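Local coordinates for protein trehalose-6-phosphate phosphatase (Neosartorya fumigata, PDB 5DXN) that belongs to the haloacid dehalogenase (HAD) superfamily of phosphatases and holds a magnesium ion at the strand ends of its Rossmann-like core domain, at residues Arg21-Asp26 with Asn60-Ile65; Asp28-Pro33 with Leu215-Thr220. All coordinates share one frame; numbering follows the deposited sequence.

Contact 1 (Arg21-Asp26 with Asn60-Ile65); sequences RLFMFD and NAVWII. With MG (magnesium ion), chain B.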
loop_
_atom_site.group_PDB
_atom_site.type_symbol
_atom_site.label_atom_id
_atom_site.label_comp_id
_atom_site.label_asym_id
_atom_site.label_seq_id
_atom_site.Cartn_x
_atom_site.Cartn_y
_atom_site.Cartn_z
ATOM N N ARG A 21 -7.659 -16.697 -4.602
ATOM C CA ARG A 21 -7.673 -15.787 -3.462
ATOM C C ARG A 21 -6.535 -14.794 -3.540
ATOM O O ARG A 21 -5.457 -15.139 -4.000
ATOM C CB ARG A 21 -7.571 -16.549 -2.156
ATOM C CG ARG A 21 -8.383 -17.848 -2.143
ATOM C CD ARG A 21 -8.447 -18.353 -0.781
ATOM N NE ARG A 21 -9.093 -19.678 -0.724
ATOM C CZ ARG A 21 -8.447 -20.840 -0.725
ATOM N NH1 ARG A 21 -7.122 -20.886 -0.770
ATOM N NH2 ARG A 21 -9.150 -21.967 -0.649
ATOM N N LEU A 22 -6.800 -13.569 -3.087
ATOM C CA LEU A 22 -5.788 -12.510 -3.098
ATOM C C LEU A 22 -5.637 -11.920 -1.698
ATOM O O LEU A 22 -6.622 -11.513 -1.074
ATOM C CB LEU A 22 -6.178 -11.437 -4.109
ATOM C CG LEU A 22 -5.362 -10.152 -4.107
ATOM C CD1 LEU A 22 -3.908 -10.476 -4.467
ATOM C CD2 LEU A 22 -5.948 -9.152 -5.090
ATOM N N PHE A 23 -4.404 -11.878 -1.214
ATOM C CA PHE A 23 -4.089 -11.288 0.092
ATOM C C PHE A 23 -3.177 -10.097 -0.085
ATOM O O PHE A 23 -2.121 -10.222 -0.712
ATOM C CB PHE A 23 -3.398 -12.307 1.004
ATOM C CG PHE A 23 -4.281 -13.454 1.414
ATOM C CD1 PHE A 23 -4.962 -13.411 2.615
ATOM C CD2 PHE A 23 -4.440 -14.555 0.582
ATOM C CE1 PHE A 23 -5.786 -14.463 3.001
ATOM C CE2 PHE A 23 -5.273 -15.607 0.947
ATOM C CZ PHE A 23 -5.940 -15.565 2.161
ATOM N N MET A 24 -3.543 -8.961 0.497
ATOM C CA MET A 24 -2.670 -7.786 0.442
ATOM C C MET A 24 -2.451 -7.290 1.864
ATOM O O MET A 24 -3.375 -6.792 2.517
ATOM C CB MET A 24 -3.285 -6.708 -0.464
ATOM C CG MET A 24 -3.450 -7.187 -1.884
ATOM S SD MET A 24 -4.157 -6.001 -3.035
ATOM C CE MET A 24 -5.866 -6.005 -2.538
ATOM N N PHE A 25 -1.236 -7.485 2.368
ATOM C CA PHE A 25 -0.922 -7.201 3.760
ATOM C C PHE A 25 0.042 -6.043 3.866
ATOM O O PHE A 25 1.146 -6.137 3.335
ATOM C CB PHE A 25 -0.237 -8.388 4.444
ATOM C CG PHE A 25 -1.054 -9.643 4.510
ATOM C CD1 PHE A 25 -2.396 -9.611 4.782
ATOM C CD2 PHE A 25 -0.451 -10.861 4.329
ATOM C CE1 PHE A 25 -3.135 -10.812 4.851
ATOM C CE2 PHE A 25 -1.171 -12.049 4.408
ATOM C CZ PHE A 25 -2.501 -12.020 4.675
ATOM N N ASP A 26 -0.346 -4.988 4.570
ATOM C CA ASP A 26 0.640 -4.050 5.112
ATOM C C ASP A 26 1.519 -4.807 6.113
ATOM O O ASP A 26 1.071 -5.799 6.696
ATOM C CB ASP A 26 -0.064 -2.865 5.793
ATOM C CG ASP A 26 0.904 -1.938 6.499
ATOM O OD1 ASP A 26 1.866 -1.505 5.853
ATOM O OD2 ASP A 26 0.697 -1.664 7.698
ATOM N N ASN A 60 -3.664 -19.209 -3.585
ATOM C CA ASN A 60 -3.436 -17.909 -2.947
ATOM C C ASN A 60 -2.369 -17.070 -3.636
ATOM O O ASN A 60 -1.296 -17.582 -3.971
ATOM C CB ASN A 60 -3.034 -18.105 -1.489
ATOM C CG ASN A 60 -4.130 -18.772 -0.676
ATOM O OD1 ASN A 60 -5.297 -18.749 -1.062
ATOM N ND2 ASN A 60 -3.768 -19.321 0.453
ATOM N N ALA A 61 -2.663 -15.790 -3.829
ATOM C CA ALA A 61 -1.645 -14.801 -4.229
ATOM C C ALA A 61 -1.424 -13.927 -3.011
ATOM O O ALA A 61 -2.363 -13.251 -2.564
ATOM C CB ALA A 61 -2.107 -13.973 -5.425
ATOM N N VAL A 62 -0.233 -13.981 -2.426
ATOM C CA VAL A 62 -0.006 -13.306 -1.152
ATOM C C VAL A 62 1.013 -12.191 -1.336
ATOM O O VAL A 62 2.144 -12.480 -1.733
ATOM C CB VAL A 62 0.468 -14.276 -0.094
ATOM C CG1 VAL A 62 0.708 -13.571 1.244
ATOM C CG2 VAL A 62 -0.547 -15.428 0.059
ATOM N N TRP A 63 0.614 -10.958 -1.019
ATOM C CA TRP A 63 1.465 -9.785 -1.182
ATOM C C TRP A 63 1.773 -9.080 0.141
ATOM O O TRP A 63 0.883 -8.905 1.002
ATOM C CB TRP A 63 0.792 -8.824 -2.143
ATOM C CG TRP A 63 0.955 -9.209 -3.545
ATOM C CD1 TRP A 63 0.166 -10.044 -4.279
ATOM C CD2 TRP A 63 2.004 -8.777 -4.414
ATOM N NE1 TRP A 63 0.655 -10.149 -5.559
ATOM C CE2 TRP A 63 1.781 -9.374 -5.669
ATOM C CE3 TRP A 63 3.101 -7.932 -4.254
ATOM C CZ2 TRP A 63 2.630 -9.156 -6.761
ATOM C CZ3 TRP A 63 3.937 -7.715 -5.335
ATOM C CH2 TRP A 63 3.699 -8.335 -6.566
ATOM N N ILE A 64 3.041 -8.702 0.311
ATOM C CA ILE A 64 3.446 -7.896 1.438
ATOM C C ILE A 64 3.723 -6.501 0.873
ATOM O O ILE A 64 4.486 -6.370 -0.071
ATOM C CB ILE A 64 4.685 -8.484 2.157
ATOM C CG1 ILE A 64 4.507 -9.988 2.398
ATOM C CG2 ILE A 64 4.955 -7.711 3.462
ATOM C CD1 ILE A 64 3.280 -10.341 3.195
ATOM N N ILE A 65 3.045 -5.488 1.400
ATOM C CA ILE A 65 3.148 -4.137 0.840
ATOM C C ILE A 65 3.688 -3.213 1.909
ATOM O O ILE A 65 3.001 -2.908 2.890
ATOM C CB ILE A 65 1.807 -3.608 0.331
ATOM C CG1 ILE A 65 1.192 -4.566 -0.695
ATOM C CG2 ILE A 65 2.005 -2.223 -0.321
ATOM C CD1 ILE A 65 -0.285 -4.302 -0.975
HETATM MG MG MG B . 1.382 -0.141 8.766
HETATM O O HOH W 1 3.189 0.110 7.775
HETATM O O HOH W 2 0.534 1.218 7.515
HETATM O O HOH W 3 1.883 1.338 10.183
#

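Contact 2 (Asp28-Pro33 with Leu215-Thr220); sequences DGTLTP and LGDDFT. With MG (magnesium ion), chain B.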
loop_
_atom_site.group_PDB
_atom_site.type_symbol
_atom_site.label_atom_id
_atom_site.label_comp_id
_atom_site.label_asym_id
_atom_site.label_seq_id
_atom_site.Cartn_x
_atom_site.Cartn_y
_atom_site.Cartn_z
ATOM N N ASP A 28 4.186 -3.172 8.803
ATOM C CA ASP A 28 4.287 -2.555 10.122
ATOM C C ASP A 28 2.943 -2.169 10.726
ATOM O O ASP A 28 2.157 -1.457 10.092
ATOM C CB ASP A 28 5.186 -1.319 10.045
ATOM C CG ASP A 28 6.658 -1.685 9.955
ATOM O OD1 ASP A 28 7.193 -2.209 10.958
ATOM O OD2 ASP A 28 7.272 -1.461 8.882
ATOM N N GLY A 29 2.700 -2.618 11.956
ATOM C CA GLY A 29 1.462 -2.327 12.657
ATOM C C GLY A 29 0.344 -3.281 12.299
ATOM O O GLY A 29 -0.724 -3.251 12.898
ATOM N N THR A 30 0.610 -4.152 11.332
ATOM C CA THR A 30 -0.414 -5.049 10.810
ATOM C C THR A 30 -0.026 -6.511 11.021
ATOM O O THR A 30 -0.727 -7.235 11.726
ATOM C CB THR A 30 -0.656 -4.759 9.325
ATOM O OG1 THR A 30 -1.122 -3.403 9.181
ATOM C CG2 THR A 30 -1.666 -5.732 8.730
ATOM N N LEU A 31 1.086 -6.932 10.420
ATOM C CA LEU A 31 1.624 -8.275 10.657
ATOM C C LEU A 31 2.496 -8.325 11.916
ATOM O O LEU A 31 2.708 -9.399 12.480
ATOM C CB LEU A 31 2.417 -8.765 9.441
ATOM C CG LEU A 31 1.597 -9.157 8.209
ATOM C CD1 LEU A 31 2.494 -9.357 7.008
ATOM C CD2 LEU A 31 0.751 -10.416 8.443
ATOM N N THR A 32 2.980 -7.171 12.362
ATOM C CA THR A 32 3.845 -7.098 13.544
ATOM C C THR A 32 3.560 -5.798 14.296
ATOM O O THR A 32 3.138 -4.829 13.682
ATOM C CB THR A 32 5.343 -7.173 13.150
ATOM O OG1 THR A 32 6.146 -7.479 14.305
ATOM C CG2 THR A 32 5.821 -5.873 12.501
ATOM N N PRO A 33 3.765 -5.770 15.626
ATOM C CA PRO A 33 3.491 -4.513 16.344
ATOM C C PRO A 33 4.430 -3.373 15.951
ATOM O O PRO A 33 5.566 -3.621 15.566
ATOM C CB PRO A 33 3.700 -4.892 17.815
ATOM C CG PRO A 33 3.534 -6.382 17.854
ATOM C CD PRO A 33 4.070 -6.877 16.547
ATOM N N LEU A 215 -5.411 -5.859 4.498
ATOM C CA LEU A 215 -5.192 -5.502 5.899
ATOM C C LEU A 215 -4.207 -4.354 6.058
ATOM O O LEU A 215 -3.145 -4.375 5.449
ATOM C CB LEU A 215 -4.655 -6.713 6.681
ATOM C CG LEU A 215 -5.641 -7.814 7.056
ATOM C CD1 LEU A 215 -4.957 -9.151 7.140
ATOM C CD2 LEU A 215 -6.196 -7.508 8.421
ATOM N N GLY A 216 -4.542 -3.363 6.884
ATOM C CA GLY A 216 -3.570 -2.326 7.202
ATOM C C GLY A 216 -3.998 -1.548 8.431
ATOM O O GLY A 216 -5.138 -1.673 8.861
ATOM N N ASP A 217 -3.111 -0.706 8.963
ATOM C CA ASP A 217 -3.328 -0.118 10.277
ATOM C C ASP A 217 -3.369 1.413 10.311
ATOM O O ASP A 217 -3.771 1.975 11.324
ATOM C CB ASP A 217 -2.230 -0.593 11.252
ATOM C CG ASP A 217 -0.848 -0.036 10.903
ATOM O OD1 ASP A 217 -0.386 -0.226 9.760
ATOM O OD2 ASP A 217 -0.212 0.612 11.769
ATOM N N ASP A 218 -2.956 2.091 9.243
ATOM C CA ASP A 218 -2.921 3.563 9.313
ATOM C C ASP A 218 -3.500 4.257 8.076
ATOM O O ASP A 218 -4.077 3.626 7.201
ATOM C CB ASP A 218 -1.483 4.062 9.600
ATOM C CG ASP A 218 -0.528 3.930 8.416
ATOM O OD1 ASP A 218 -0.958 3.851 7.248
ATOM O OD2 ASP A 218 0.702 3.927 8.659
ATOM N N PHE A 219 -3.344 5.575 8.001
ATOM C CA PHE A 219 -3.992 6.341 6.942
ATOM C C PHE A 219 -3.546 5.948 5.532
ATOM O O PHE A 219 -4.316 6.107 4.579
ATOM C CB PHE A 219 -3.745 7.847 7.151
ATOM C CG PHE A 219 -2.325 8.269 6.906
ATOM C CD1 PHE A 219 -1.957 8.854 5.701
ATOM C CD2 PHE A 219 -1.352 8.079 7.876
ATOM C CE1 PHE A 219 -0.650 9.246 5.471
ATOM C CE2 PHE A 219 -0.034 8.465 7.648
ATOM C CZ PHE A 219 0.313 9.046 6.449
ATOM N N THR A 220 -2.315 5.448 5.387
ATOM C CA THR A 220 -1.825 5.078 4.062
ATOM C C THR A 220 -2.604 3.874 3.538
ATOM O O THR A 220 -2.786 3.725 2.327
ATOM C CB THR A 220 -0.306 4.753 4.044
ATOM O OG1 THR A 220 -0.037 3.578 4.828
ATOM C CG2 THR A 220 0.506 5.938 4.570
HETATM MG MG MG B . 1.382 -0.141 8.766
HETATM O O HOH W 3 1.883 1.338 10.183
HETATM O O HOH W 2 0.534 1.218 7.515
HETATM O O HOH W 1 3.189 0.110 7.775
#

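Contact 1 (Arg21-Asp26 with Asn60-Ile65)
N60 OD1 accepts from R21 NH1 (2.8 Å between the two atoms, 166° at the hydrogen); it lies in the guanidinium plane, whereas NH1 stands 30° out of the amide's carbonyl plane. The same oxygen sits at the edge of the F23 ring. L54 O and Y15 OH hold N60 ND2 and so fix the amide's rotation; D57 takes the guanidinium as well. A61 N donates to R21 O, and A61 O accepts from F23 N at 2.8 Å. V62 forks between two rings, CG2 on F23 CD2 and CG1 on F25 CE2, each at 4.0 Å, with L54 packed against all three. Helix 45-56 forms the crossover between these parallel, adjacent strands, a beta-alpha-beta unit of the Rossmann-like HAD sheet. W63 bonds through N to F23 O and through O to F25 N; on the other sheet face its CD1 approaches L22 CD1. I64, folded at chi2 (-57°), brings CD1 to the edge of the F25 ring, 3.9 Å from CD2. I65 N donates to F25 O, and I65 CD1 packs on M24 CB. Beside I65, D26 puts OD2 on the magnesium ion (2.0 Å) and accepts there from T30 OG1, while OD1 pairs with K190.

Contact 2 (Asp28-Pro33 with Leu215-Thr220)
The D217 carboxylate has G29 over one face, with G29 CA 3.5 Å from D217 OD2; because G29 has no side chain, its backbone can lie this close. D217 OD1 turns to the magnesium ion and comes within 2.8 Å of D28 O, a contact between two acceptors that is accounted for by the metal both bind. D217 CG sits between its backbone N and carbonyl carbon (chi1 68°), which directs the carboxylate at the loop 28-33. Further along, T220 CG2 lies 3.6 Å above one face of the F219 ring, offset toward the rim.

T30 packs against the end of strand 211-216. Its CG2, trans to the backbone N, touches L215 CB at 3.8 Å, and its OG1 is 3.3 Å from G216 CA while hydrogen-bonding to D26 OD2. The D28 side chain leads away from the contact to a salt bridge with R68.

The magnesium has six ligands: D28 O and D217 OD1, each at 2.0 Å, three waters, and D26 OD2. Water 3 ties the second shell to the first, donating to D217 OD2 at 2.7 Å and, over a longer distance, to D218 OD2. D218 is the N-cap of helix 219-229. Its OD1 takes T220 OG1 on the syn lone pair at 2.6 Å and T220 N from 38° above the carboxylate plane, two bonds that hold the group steady beside the metal waters. D221 OD2 accepts from both D217 N and D218 N.

G216, D217, D218 and D221 resemble the GDDxxD form of HAD motif IV, as D26, D28 and T30 resemble motif I, DxDx(T/V); together they are consistent with a HAD-type magnesium site.

Overall arrangement
Contacts 1 and 2 have centres about 13 Å apart; contact 1 lies within the mixed sheet at the core of the HAD domain, and contact 2 where strand 211-216 ends and the loop after strand 21-26 begins. Strand 21-26 lies between 60-65, its partner in contact 1, and 211-216. Along the chain the segments alternate: 21-26, 28-33, 60-65, then 215-220, the last reached only after the four-stranded antiparallel sheet. M24 O faces L215 N at 3.0 Å, a probable hydrogen bond, and F25 packs on L215. The chain passes from strand 21-26 almost at once into loop 28-33, and D26 of contact 1 joins D28 and D217 of contact 2 on one magnesium ion at the C-terminal strand ends.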